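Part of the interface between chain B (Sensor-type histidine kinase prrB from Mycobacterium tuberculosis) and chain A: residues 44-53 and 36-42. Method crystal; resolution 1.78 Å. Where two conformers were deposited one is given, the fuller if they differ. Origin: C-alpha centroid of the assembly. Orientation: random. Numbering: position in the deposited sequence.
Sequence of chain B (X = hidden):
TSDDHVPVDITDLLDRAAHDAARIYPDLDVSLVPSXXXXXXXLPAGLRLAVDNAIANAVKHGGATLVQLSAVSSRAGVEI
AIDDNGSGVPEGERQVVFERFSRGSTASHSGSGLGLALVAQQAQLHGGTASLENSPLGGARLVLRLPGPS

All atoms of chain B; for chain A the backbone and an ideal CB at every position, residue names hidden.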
# COMPACT_ATOMS: atom_id res chain seq x y z
N PRO B 44 2.95 9.34 5.11
CA PRO B 44 3.98 9.79 4.21
C PRO B 44 3.56 9.84 2.76
O PRO B 44 4.05 10.72 2.04
CB PRO B 44 5.12 8.77 4.39
CG PRO B 44 4.70 7.80 5.31
CD PRO B 44 3.39 8.22 5.96
N ALA B 45 2.73 8.88 2.29
CA ALA B 45 2.31 8.92 0.86
C ALA B 45 1.45 10.14 0.58
O ALA B 45 1.67 10.86 -0.40
CB ALA B 45 1.56 7.63 0.45
N GLY B 46 0.52 10.37 1.50
CA GLY B 46 -0.43 11.48 1.41
C GLY B 46 0.26 12.82 1.48
O GLY B 46 0.02 13.70 0.67
N LEU B 47 1.20 12.94 2.40
CA LEU B 47 1.91 14.20 2.53
C LEU B 47 2.76 14.44 1.30
O LEU B 47 2.80 15.54 0.78
CB LEU B 47 2.76 14.17 3.81
CG LEU B 47 1.92 14.06 5.06
CD1 LEU B 47 2.79 13.88 6.29
CD2 LEU B 47 1.03 15.36 5.22
N ARG B 48 3.48 13.41 0.83
CA ARG B 48 4.24 13.56 -0.41
C ARG B 48 3.34 13.88 -1.59
O ARG B 48 3.69 14.68 -2.46
CB ARG B 48 5.09 12.30 -0.68
CG ARG B 48 5.86 12.30 -1.97
CD ARG B 48 6.95 13.39 -2.01
NE ARG B 48 7.40 13.39 -3.42
CZ ARG B 48 8.45 12.73 -3.88
NH1 ARG B 48 8.70 12.73 -5.19
NH2 ARG B 48 9.28 12.12 -3.05
N LEU B 49 2.18 13.25 -1.64
CA LEU B 49 1.25 13.55 -2.71
C LEU B 49 0.90 15.03 -2.72
O LEU B 49 0.89 15.68 -3.79
CB LEU B 49 -0.04 12.75 -2.47
CG LEU B 49 -1.14 12.97 -3.52
CD1 LEU B 49 -0.65 12.75 -5.00
CD2 LEU B 49 -2.38 12.15 -3.20
N ALA B 50 0.61 15.56 -1.54
CA ALA B 50 0.20 16.96 -1.40
C ALA B 50 1.28 17.89 -1.96
O ALA B 50 1.00 18.78 -2.77
CB ALA B 50 -0.06 17.27 0.04
N VAL B 51 2.53 17.67 -1.54
CA VAL B 51 3.66 18.42 -2.09
C VAL B 51 3.81 18.23 -3.58
O VAL B 51 3.99 19.22 -4.31
CB VAL B 51 4.98 18.04 -1.33
CG1 VAL B 51 6.19 18.82 -1.85
CG2 VAL B 51 4.84 18.35 0.17
N ASP B 52 3.73 16.97 -4.04
CA ASP B 52 3.85 16.72 -5.48
C ASP B 52 2.76 17.48 -6.19
O ASP B 52 2.98 18.10 -7.23
CB ASP B 52 3.62 15.24 -5.83
CG ASP B 52 4.70 14.35 -5.39
OD1 ASP B 52 5.81 14.84 -5.07
OD2 ASP B 52 4.42 13.11 -5.35
N ASN B 53 1.56 17.45 -5.64
CA ASN B 53 0.46 18.06 -6.35
C ASN B 53 0.62 19.58 -6.36
O ASN B 53 0.31 20.24 -7.36
CB ASN B 53 -0.86 17.63 -5.73
CG ASN B 53 -2.07 18.18 -6.47
OD1 ASN B 53 -2.88 18.89 -5.86
ND2 ASN B 53 -2.21 17.82 -7.74
N UNK A 36 12.96 6.87 -8.39
CA UNK A 36 12.46 7.99 -7.60
C UNK A 36 11.20 7.54 -6.94
O UNK A 36 10.55 6.60 -7.43
CB UNK A 36 12.22 9.24 -8.45
N UNK A 37 10.86 8.20 -5.83
CA UNK A 37 9.58 7.97 -5.18
C UNK A 37 8.43 8.48 -6.01
O UNK A 37 8.41 9.66 -6.42
CB UNK A 37 9.56 8.63 -3.80
N UNK A 38 7.48 7.58 -6.32
CA UNK A 38 6.31 7.97 -7.08
C UNK A 38 5.03 7.73 -6.32
O UNK A 38 4.71 6.59 -5.98
CB UNK A 38 6.27 7.22 -8.41
N UNK A 39 4.25 8.79 -6.11
CA UNK A 39 2.95 8.60 -5.46
C UNK A 39 1.85 8.68 -6.51
O UNK A 39 1.85 9.65 -7.31
CB UNK A 39 2.72 9.64 -4.36
N UNK A 40 0.91 7.72 -6.50
CA UNK A 40 -0.31 7.84 -7.32
C UNK A 40 -1.49 7.66 -6.42
O UNK A 40 -1.32 7.45 -5.18
CB UNK A 40 -0.34 6.82 -8.46
N UNK A 41 -2.68 7.84 -6.96
CA UNK A 41 -3.86 7.53 -6.23
C UNK A 41 -4.40 6.26 -6.85
O UNK A 41 -4.48 6.14 -8.09
CB UNK A 41 -4.87 8.68 -6.26
N UNK A 42 -4.68 5.29 -6.01
CA UNK A 42 -4.92 3.95 -6.50
C UNK A 42 -5.36 3.03 -5.40
O UNK A 42 -5.68 3.47 -4.27
CB UNK A 42 -3.67 3.39 -7.18

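Residues 44-53 of chain B form a helix that offers one face, lined by Ala B45, Arg B48, Leu B49 and Asp B52, to a segment of chain A whose strand, 39-42, runs at 110° to the helix. Between Arg B48 and Asp B52, one turn apart, a salt bridge (Arg B48 NE to Asp B52 OD1, 2.7 Å) ties the two side chains together, while the guanidinium reaches out toward chain A.

Position 36 has its CA-to-CB bond directed sideways, and its ideal CB has nothing of the helix within 5.5 Å. The helix therefore sets little preference; the phi of -71° and psi of 157° would admit most residues, proline included. The deposited residue is Pro A36, which makes no contact here.

At position 37 the bond points toward the helix, and the ideal CB lies 3.6 Å from NH2 of Arg B48. A small or medium side chain, polar or acidic, would suit a place beside the Arg B48 guanidinium. It is Thr A37, whose CB packs 3.6 Å from Arg B48 NH2. Its carbonyl O approaches Arg B48 NH1 at 3.3 Å, but the angle is too poor for a hydrogen bond; the carbonyl instead accepts from a water that also donates to Asp B52 OD2.

Position 38 points away from the helix, which thus leaves its identity undetermined. It is Cys A38.

Position 39, the start of the strand, faces the helix squarely, its CA 5.9 Å from that of Leu B49. The ideal CB is 4.0 Å from Asp B52 OD2, 4.3 Å from Ala B45 O and 4.5 Å from Leu B49 CA. Although oxygens are near, the surroundings also include the methyl of Ala B45 and the aliphatic parts of Arg B48 and Leu B49, so valine, isoleucine or leucine would be plausible, with a beta-branched residue favored by the extended backbone. Ile A39 fills the site and buries 107 Å², the most of any residue in the two stretches. Its CG1 lies 3.4 Å from Arg B48 CG, its CG2 3.9 Å from Leu B49 CB, and its CD1 4.3 Å from Ala B45 CB. The polar demand is met by its backbone: N and O each bind a different water, and both waters donate to Asp B52 OD2.

Position 40 turns away again, as strand alternation requires, and the helix says nothing of its side chain; it is Ile A40.

At position 41 the bond runs sideways, with the ideal CB 5.3 Å from Leu B49 CD2. A modest apolar group could close this gap. Val A41 does so, placing CG2 3.7 Å from Leu B49 CD2.

Position 42 is out of reach, and its phi of -174° and psi of -169° favor glycine. It is Gly A42.

Chain A 36-42: PTCIIVG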
# COMPACT_ATOMS: atom_id res chain seq x y z
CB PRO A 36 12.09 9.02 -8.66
CG PRO A 36 11.77 8.19 -9.92
CD PRO A 36 12.77 7.05 -9.83
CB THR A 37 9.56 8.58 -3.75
OG1 THR A 37 10.42 7.81 -2.92
CG2 THR A 37 8.19 8.51 -3.16
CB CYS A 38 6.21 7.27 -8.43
SG CYS A 38 4.70 7.76 -9.33
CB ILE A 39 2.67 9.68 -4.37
CG1 ILE A 39 3.91 9.91 -3.46
CG2 ILE A 39 1.44 9.27 -3.55
CD1 ILE A 39 4.29 8.66 -2.66
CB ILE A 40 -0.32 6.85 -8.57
CG1 ILE A 40 -0.58 5.39 -8.09
CG2 ILE A 40 1.01 7.03 -9.43
CD1 ILE A 40 -0.98 4.43 -9.22
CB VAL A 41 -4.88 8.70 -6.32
CG1 VAL A 41 -6.26 8.28 -5.83
CG2 VAL A 41 -4.33 9.90 -5.47
O HOH W 1 5.79 11.29 -6.60
O HOH W 2 2.50 12.45 -7.28
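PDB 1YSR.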